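Local coordinates for protein interpain A (Prevotella intermedia, PDB 3BB7) that probably cleaves proteins as a papain-like cysteine peptidase of the C10 family, seen here as a proenzyme fragment with its inhibitory pro-region attached, at residues A[94-99]-A[112-117]; A[101-106]-A[182-187]. The protein carries 1 engineered substitution. One frame throughout, in Å; residues are numbered along the deposited sequence.

How the contacts relate
Reading from the N terminus, the chain passes 94-99, then 101-106, then 112-117, and much later 182-187, so the two contacts cross rather than nest. Contact 1 closes a short loop, free of helix and strand, that brings 112-117, at the start of helix 116-128, back against 94-99. The first segment of contact 2 lies within that loop and is held to helix 176-192, closing a far longer excursion. Their centres are about 8 Å apart, and they touch directly: Leu112 N lies 3.1 Å from Pro105 O, a probable hydrogen bond. Together they tie the loop beside the predicted nucleophile position to two helices of the peptidase domain.

Contact 1: A[94-99]-A[112-117]; sequences WGQQMP and LITGAV. Engineered in segment 112-117: Ala116 (natural residue Cys).
Gln96 meets Thr114 with its backbone and the Gly115-Ala116 backbone with its side-chain amide, and this is the tight part of the contact. Thr114 N donates to Gln96 O at 3.0 Å, with an N-H...O angle of 154°, in the carbonyl plane and on a lone pair. Beyond CG the glutamine chain is extended (chi2 -167°), and its amide lies beside the Gly115-Ala116 backbone. There Gln96 OE1 accepts a weak, bent bond from Gly115 N, while Gln96 NE2 stands 3.3 Å from Ala116 N. Two donors side by side cannot bond each other. Their convergence at the predicted nucleophile position, where the engineered Ala116 replaces cysteine, is consistent with the oxyanion hole of papain-like peptidases. Thr114 OG1 packs 3.3 Å from Gln96 CB, its polar partner being Thr119. Buried Ile113 adds its CD1, 3.4 Å from Gln96 OE1.

The other side is looser. Gln97, partly exposed, reaches Ile113 through its CG, 3.7 Å from Ile113 CG2, with the amide NE2 beside the same methyl, and adds little buried area.

Gly115 is the N-cap of helix 116-128, which carries Ala116 at its first turn. Thr114 also packs on Met186 of helix 176-192, and the side chain of Ala116 lies about 6 Å from that of His267, the predicted proton acceptor at the start of strand 267-274.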
ATOM      1  N   TRP A  94     -10.115   2.272  -0.121  1.00 11.07           N
ATOM      2  CA  TRP A  94     -10.229   2.321   1.331  1.00 10.63           C
ATOM      3  C   TRP A  94      -9.191   3.209   2.004  1.00 10.35           C
ATOM      4  O   TRP A  94      -8.251   3.678   1.346  1.00 10.39           O
ATOM      5  CB  TRP A  94     -10.210   0.888   1.885  1.00  9.50           C
ATOM      6  CG  TRP A  94     -11.447   0.105   1.473  1.00  9.65           C
ATOM      7  CD1 TRP A  94     -12.561   0.597   0.840  1.00  9.84           C
ATOM      8  CD2 TRP A  94     -11.708  -1.277   1.723  1.00  8.67           C
ATOM      9  NE1 TRP A  94     -13.511  -0.395   0.689  1.00  9.84           N
ATOM     10  CE2 TRP A  94     -13.002  -1.560   1.197  1.00  9.55           C
ATOM     11  CE3 TRP A  94     -10.958  -2.331   2.290  1.00  8.52           C
ATOM     12  CZ2 TRP A  94     -13.563  -2.838   1.227  1.00  9.68           C
ATOM     13  CZ3 TRP A  94     -11.526  -3.602   2.351  1.00  9.36           C
ATOM     14  CH2 TRP A  94     -12.819  -3.844   1.810  1.00  9.93           C
ATOM     15  N   GLY A  95      -9.388   3.484   3.292  1.00 10.30           N
ATOM     16  CA  GLY A  95      -8.517   4.370   4.028  1.00 10.97           C
ATOM     17  C   GLY A  95      -8.358   3.889   5.461  1.00 10.25           C
ATOM     18  O   GLY A  95      -8.543   2.682   5.744  1.00 10.86           O
ATOM     19  N   GLN A  96      -8.016   4.807   6.371  1.00  9.82           N
ATOM     20  CA  GLN A  96      -7.645   4.421   7.734  1.00 10.31           C
ATOM     21  C   GLN A  96      -8.542   5.023   8.814  1.00 10.47           C
ATOM     22  O   GLN A  96      -8.409   4.658   9.998  1.00 10.74           O
ATOM     23  CB  GLN A  96      -6.211   4.861   8.037  1.00 10.31           C
ATOM     24  CG  GLN A  96      -5.140   4.190   7.193  1.00 10.87           C
ATOM     25  CD  GLN A  96      -3.756   4.434   7.762  1.00 11.19           C
ATOM     26  OE1 GLN A  96      -3.564   4.408   8.980  1.00 11.00           O
ATOM     27  NE2 GLN A  96      -2.767   4.652   6.871  1.00 11.10           N
ATOM     28  N   GLN A  97      -9.424   5.948   8.442  1.00 10.69           N
ATOM     29  CA  GLN A  97     -10.309   6.594   9.422  1.00 12.22           C
ATOM     30  C   GLN A  97     -11.764   6.109   9.310  1.00 12.44           C
ATOM     31  O   GLN A  97     -11.978   4.926   8.999  1.00 11.85           O
ATOM     32  CB  GLN A  97     -10.113   8.113   9.429  1.00 12.60           C
ATOM     33  CG  GLN A  97      -8.674   8.450   9.774  1.00 14.71           C
ATOM     34  CD  GLN A  97      -8.441   9.898   9.992  1.00 17.23           C
ATOM     35  OE1 GLN A  97      -8.191  10.641   9.046  1.00 20.99           O
ATOM     36  NE2 GLN A  97      -8.518  10.319  11.245  1.00 17.98           N
ATOM     37  N   MET A  98     -12.765   6.933   9.617  1.00 12.90           N
ATOM     38  CA  MET A  98     -14.126   6.377   9.626  1.00 14.22           C
ATOM     39  C   MET A  98     -14.616   6.014   8.225  1.00 13.49           C
ATOM     40  O   MET A  98     -14.351   6.746   7.280  1.00 14.97           O
ATOM     41  CB  MET A  98     -15.106   7.316  10.348  1.00 15.67           C
ATOM     42  CG  MET A  98     -14.867   7.320  11.846  1.00 18.35           C
ATOM     43  SD  MET A  98     -15.356   5.776  12.675  1.00 21.18           S
ATOM     44  CE  MET A  98     -17.141   5.804  12.413  1.00 23.80           C
ATOM     45  N   PRO A  99     -15.333   4.895   8.088  1.00 13.27           N
ATOM     46  CA  PRO A  99     -15.730   3.939   9.118  1.00 12.55           C
ATOM     47  C   PRO A  99     -14.753   2.780   9.326  1.00 10.73           C
ATOM     48  O   PRO A  99     -15.025   1.880  10.143  1.00 10.96           O
ATOM     49  CB  PRO A  99     -17.039   3.378   8.564  1.00 12.27           C
ATOM     50  CG  PRO A  99     -16.785   3.381   7.053  1.00 13.53           C
ATOM     51  CD  PRO A  99     -15.916   4.563   6.771  1.00 13.98           C
ATOM     52  N   LEU A 112      -8.334   5.857  17.293  1.00 10.99           N
ATOM     53  CA  LEU A 112      -7.178   5.198  16.716  1.00 10.84           C
ATOM     54  C   LEU A 112      -7.459   4.884  15.237  1.00 10.62           C
ATOM     55  O   LEU A 112      -8.609   4.567  14.865  1.00 11.06           O
ATOM     56  CB  LEU A 112      -6.893   3.909  17.475  1.00 10.75           C
ATOM     57  CG  LEU A 112      -6.581   4.061  18.982  1.00 11.03           C
ATOM     58  CD1 LEU A 112      -6.367   2.676  19.644  1.00 14.43           C
ATOM     59  CD2 LEU A 112      -5.387   5.015  19.283  1.00 15.53           C
ATOM     60  N   ILE A 113      -6.420   4.947  14.401  1.00  9.16           N
ATOM     61  CA  ILE A 113      -6.592   4.678  12.970  1.00 10.13           C
ATOM     62  C   ILE A 113      -6.084   3.313  12.571  1.00  9.47           C
ATOM     63  O   ILE A 113      -5.381   2.654  13.341  1.00  9.41           O
ATOM     64  CB  ILE A 113      -6.012   5.857  12.116  1.00  9.36           C
ATOM     65  CG1 ILE A 113      -4.463   5.899  12.121  1.00 10.94           C
ATOM     66  CG2 ILE A 113      -6.620   7.186  12.598  1.00 12.02           C
ATOM     67  CD1 ILE A 113      -3.834   6.971  11.213  1.00 11.62           C
ATOM     68  N   THR A 114      -6.502   2.819  11.397  1.00  8.45           N
ATOM     69  CA  THR A 114      -6.303   1.394  11.178  1.00  9.60           C
ATOM     70  C   THR A 114      -4.854   0.963  10.955  1.00  9.45           C
ATOM     71  O   THR A 114      -4.496  -0.206  11.214  1.00  9.95           O
ATOM     72  CB  THR A 114      -7.094   0.902   9.960  1.00  9.47           C
ATOM     73  OG1 THR A 114      -6.657   1.645   8.816  1.00 10.14           O
ATOM     74  CG2 THR A 114      -8.585   1.053  10.199  1.00 10.17           C
ATOM     75  N   GLY A 115      -4.051   1.866  10.422  1.00  9.88           N
ATOM     76  CA  GLY A 115      -2.653   1.546  10.028  1.00 10.31           C
ATOM     77  C   GLY A 115      -2.606   1.202   8.542  1.00  9.11           C
ATOM     78  O   GLY A 115      -3.474   0.478   8.022  1.00 10.19           O
ATOM     79  N   ALA A 116      -1.590   1.696   7.845  1.00  9.62           N
ATOM     80  CA  ALA A 116      -1.476   1.462   6.399  1.00  9.88           C
ATOM     81  C   ALA A 116      -1.360  -0.004   6.069  1.00  9.84           C
ATOM     82  O   ALA A 116      -1.861  -0.464   5.032  1.00  9.80           O
ATOM     83  CB  ALA A 116      -0.267   2.198   5.841  1.00 10.78           C
ATOM     84  N   VAL A 117      -0.690  -0.768   6.936  1.00  9.69           N
ATOM     85  CA  VAL A 117      -0.541  -2.215   6.676  1.00 10.35           C
ATOM     86  C   VAL A 117      -1.896  -2.890   6.735  1.00  9.30           C
ATOM     87  O   VAL A 117      -2.200  -3.748   5.904  1.00 10.50           O
ATOM     88  CB  VAL A 117       0.467  -2.870   7.675  1.00  9.97           C
ATOM     89  CG1 VAL A 117       0.451  -4.383   7.584  1.00 12.29           C
ATOM     90  CG2 VAL A 117       1.874  -2.325   7.377  1.00 11.45           C
TER

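Contact 2: A[101-106]-A[182-187]; sequences NKLLPK and VATLML. Unlike the reference sequence in segment 101-106: Lys106 (reference Asn).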
ATOM      1  N   ASN A 101     -12.070   2.506  10.868  1.00 10.41           N
ATOM      2  CA  ASN A 101     -11.571   2.394  12.244  1.00 10.56           C
ATOM      3  C   ASN A 101     -12.670   2.366  13.302  1.00 11.02           C
ATOM      4  O   ASN A 101     -12.373   2.557  14.493  1.00 10.98           O
ATOM      5  CB  ASN A 101     -10.590   3.542  12.553  1.00 10.62           C
ATOM      6  CG  ASN A 101     -11.283   4.918  12.595  1.00 11.13           C
ATOM      7  OD1 ASN A 101     -12.414   5.050  12.131  1.00 12.14           O
ATOM      8  ND2 ASN A 101     -10.603   5.936  13.171  1.00 10.69           N
ATOM      9  N   LYS A 102     -13.919   2.136  12.899  1.00 12.34           N
ATOM     10  CA  LYS A 102     -15.091   2.213  13.812  1.00 13.02           C
ATOM     11  C   LYS A 102     -14.942   1.373  15.064  1.00 11.79           C
ATOM     12  O   LYS A 102     -15.444   1.741  16.141  1.00 12.82           O
ATOM     13  CB  LYS A 102     -16.377   1.770  13.044  1.00 14.19           C
ATOM     14  CG  LYS A 102     -17.707   1.797  13.789  1.00 16.08           C
ATOM     15  CD  LYS A 102     -18.861   1.557  12.807  1.00 16.96           C
ATOM     16  CE  LYS A 102     -20.085   1.146  13.570  1.00 20.88           C
ATOM     17  NZ  LYS A 102     -21.261   1.023  12.675  1.00 25.94           N
ATOM     18  N   LEU A 103     -14.301   0.214  14.934  1.00 11.09           N
ATOM     19  CA  LEU A 103     -14.235  -0.704  16.065  1.00 12.22           C
ATOM     20  C   LEU A 103     -13.028  -0.487  16.991  1.00 12.57           C
ATOM     21  O   LEU A 103     -12.881  -1.209  17.990  1.00 13.66           O
ATOM     22  CB  LEU A 103     -14.269  -2.152  15.580  1.00 13.16           C
ATOM     23  CG  LEU A 103     -15.538  -2.515  14.824  1.00 14.30           C
ATOM     24  CD1 LEU A 103     -15.483  -3.934  14.287  1.00 17.12           C
ATOM     25  CD2 LEU A 103     -16.793  -2.335  15.691  1.00 16.81           C
ATOM     26  N   LEU A 104     -12.163   0.473  16.654  1.00 11.53           N
ATOM     27  CA  LEU A 104     -10.974   0.738  17.450  1.00 12.02           C
ATOM     28  C   LEU A 104     -11.264   1.739  18.569  1.00 12.00           C
ATOM     29  O   LEU A 104     -12.173   2.573  18.434  1.00 12.26           O
ATOM     30  CB  LEU A 104      -9.852   1.271  16.546  1.00 11.55           C
ATOM     31  CG  LEU A 104      -9.343   0.275  15.486  1.00 12.52           C
ATOM     32  CD1 LEU A 104      -8.488   0.989  14.465  1.00 11.89           C
ATOM     33  CD2 LEU A 104      -8.580  -0.868  16.172  1.00 14.68           C
ATOM     34  N   PRO A 105     -10.515   1.671  19.678  1.00 12.91           N
ATOM     35  CA  PRO A 105     -10.705   2.613  20.791  1.00 13.98           C
ATOM     36  C   PRO A 105     -10.689   4.072  20.401  1.00 14.66           C
ATOM     37  O   PRO A 105      -9.935   4.490  19.513  1.00 13.49           O
ATOM     38  CB  PRO A 105      -9.527   2.292  21.723  1.00 14.67           C
ATOM     39  CG  PRO A 105      -9.244   0.855  21.467  1.00 13.42           C
ATOM     40  CD  PRO A 105      -9.548   0.609  20.015  1.00 13.03           C
ATOM     41  N   LYS A 106     -11.540   4.844  21.076  1.00 15.86           N
ATOM     42  CA  LYS A 106     -11.532   6.286  20.941  1.00 17.28           C
ATOM     43  C   LYS A 106     -10.481   6.855  21.912  1.00 17.95           C
ATOM     44  O   LYS A 106     -10.127   6.212  22.903  1.00 19.00           O
ATOM     45  CB  LYS A 106     -12.941   6.820  21.234  1.00 17.23           C
ATOM     46  CG  LYS A 106     -13.222   8.272  20.879  1.00 19.17           C
ATOM     47  CD  LYS A 106     -12.433   8.832  19.726  1.00 16.66           C
ATOM     48  CE  LYS A 106     -13.356   9.783  18.928  1.00 23.46           C
ATOM     49  NZ  LYS A 106     -12.723  11.112  18.637  1.00 22.97           N
ATOM     50  N   VAL A 182     -16.519  -3.797   6.845  1.00  9.85           N
ATOM     51  CA  VAL A 182     -15.158  -3.391   6.581  1.00  9.90           C
ATOM     52  C   VAL A 182     -14.378  -3.111   7.876  1.00 10.26           C
ATOM     53  O   VAL A 182     -13.167  -3.396   7.922  1.00 10.79           O
ATOM     54  CB  VAL A 182     -15.071  -2.210   5.561  1.00  8.67           C
ATOM     55  CG1 VAL A 182     -15.533  -0.876   6.163  1.00 10.77           C
ATOM     56  CG2 VAL A 182     -13.663  -2.078   5.033  1.00 11.00           C
ATOM     57  N   ALA A 183     -15.048  -2.569   8.905  1.00 11.04           N
ATOM     58  CA  ALA A 183     -14.361  -2.258  10.159  1.00 10.83           C
ATOM     59  C   ALA A 183     -13.852  -3.521  10.844  1.00 10.75           C
ATOM     60  O   ALA A 183     -12.800  -3.491  11.452  1.00 10.80           O
ATOM     61  CB  ALA A 183     -15.284  -1.505  11.090  1.00 11.65           C
ATOM     62  N   THR A 184     -14.631  -4.612  10.777  1.00 10.12           N
ATOM     63  CA  THR A 184     -14.210  -5.889  11.347  1.00 10.67           C
ATOM     64  C   THR A 184     -12.950  -6.376  10.637  1.00 10.55           C
ATOM     65  O   THR A 184     -11.991  -6.768  11.299  1.00 10.06           O
ATOM     66  CB  THR A 184     -15.342  -6.913  11.208  1.00 10.45           C
ATOM     67  OG1 THR A 184     -16.476  -6.459  11.970  1.00 12.06           O
ATOM     68  CG2 THR A 184     -14.888  -8.276  11.691  1.00 12.18           C
ATOM     69  N   LEU A 185     -12.962  -6.354   9.299  1.00 10.14           N
ATOM     70  CA  LEU A 185     -11.814  -6.787   8.517  1.00 10.17           C
ATOM     71  C   LEU A 185     -10.562  -5.941   8.826  1.00  9.44           C
ATOM     72  O   LEU A 185      -9.469  -6.481   9.031  1.00 10.58           O
ATOM     73  CB  LEU A 185     -12.162  -6.756   7.021  1.00  9.92           C
ATOM     74  CG  LEU A 185     -11.043  -7.173   6.058  1.00 10.58           C
ATOM     75  CD1 LEU A 185     -10.636  -8.665   6.303  1.00 12.09           C
ATOM     76  CD2 LEU A 185     -11.459  -6.977   4.621  1.00 11.47           C
ATOM     77  N   MET A 186     -10.730  -4.616   8.906  1.00  9.61           N
ATOM     78  CA  MET A 186      -9.612  -3.707   9.229  1.00  9.55           C
ATOM     79  C   MET A 186      -9.022  -4.022  10.596  1.00  9.62           C
ATOM     80  O   MET A 186      -7.812  -4.117  10.735  1.00  9.76           O
ATOM     81  CB  MET A 186     -10.109  -2.263   9.247  1.00 10.03           C
ATOM     82  CG  MET A 186     -10.416  -1.697   7.885  1.00 11.21           C
ATOM     83  SD  MET A 186      -8.899  -1.297   6.991  1.00 11.95           S
ATOM     84  CE  MET A 186      -9.585  -0.746   5.431  1.00 12.58           C
ATOM     85  N   LEU A 187      -9.898  -4.211  11.597  1.00  9.58           N
ATOM     86  CA  LEU A 187      -9.436  -4.498  12.950  1.00 10.62           C
ATOM     87  C   LEU A 187      -8.674  -5.826  12.948  1.00 10.21           C
ATOM     88  O   LEU A 187      -7.579  -5.932  13.483  1.00 10.41           O
ATOM     89  CB  LEU A 187     -10.632  -4.565  13.886  1.00 11.49           C
ATOM     90  CG  LEU A 187     -10.447  -5.329  15.198  1.00 15.33           C
ATOM     91  CD1 LEU A 187      -9.626  -4.475  16.046  1.00 17.57           C
ATOM     92  CD2 LEU A 187     -11.792  -5.612  15.840  1.00 17.53           C
TER
HETATM   93  O   HOH W   1     -12.355  -1.001  12.918  1.00  7.31           O
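Leu103 and Leu104 lie against Ala183, Thr184 and Leu187, and the apolar contacts come first in weight. Leu103 directs its side chain at helix 176-192: its CG sits 3.9 Å from Ala183 CB, and its CD1 reaches further over the helix to 3.6 Å from Thr184 OG1. With CG anti to the carbonyl carbon (chi1 -61°), the branch point is carried over the methyl of Ala183. Lys102 adds its first methylene, CB, which lies 4.0 Å from the same Ala183 CB. Leu104 and Leu187 run alongside each other in opposing senses, touching through Leu104 CD2 and Leu187 CD1 at 3.8 Å. Both of these leucines also pack on Ile152 of strand 150-154, which extends the apolar patch beyond the two segments.

Polar bonding across the contact passes through water. One molecule accepts from Leu103 N at 3.1 Å and donates to Ala183 O at 2.9 Å. That carbonyl already takes the helical bond from Leu187 N, so two donors grip it, and the water supplies a partner to an amide of the turn.

Several other polar groups bond within their own segment or close to it. A type I turn from Asn101 to Leu104 is closed by Leu104 N on Asn101 O, fixing the position from which Leu103 projects. Thr184 OG1 is hydrogen-bonded to Asn180 O one turn back along the helix, and the methyl Leu103 CD1 packs against it. Lys102 NZ reaches Asn180 through a weak hydrogen bond.

With no direct hydrogen bond between the segments, the joint of loop and helix rests on methyl and methylene packing, and the single bridging water gives it what directional polar linkage it has.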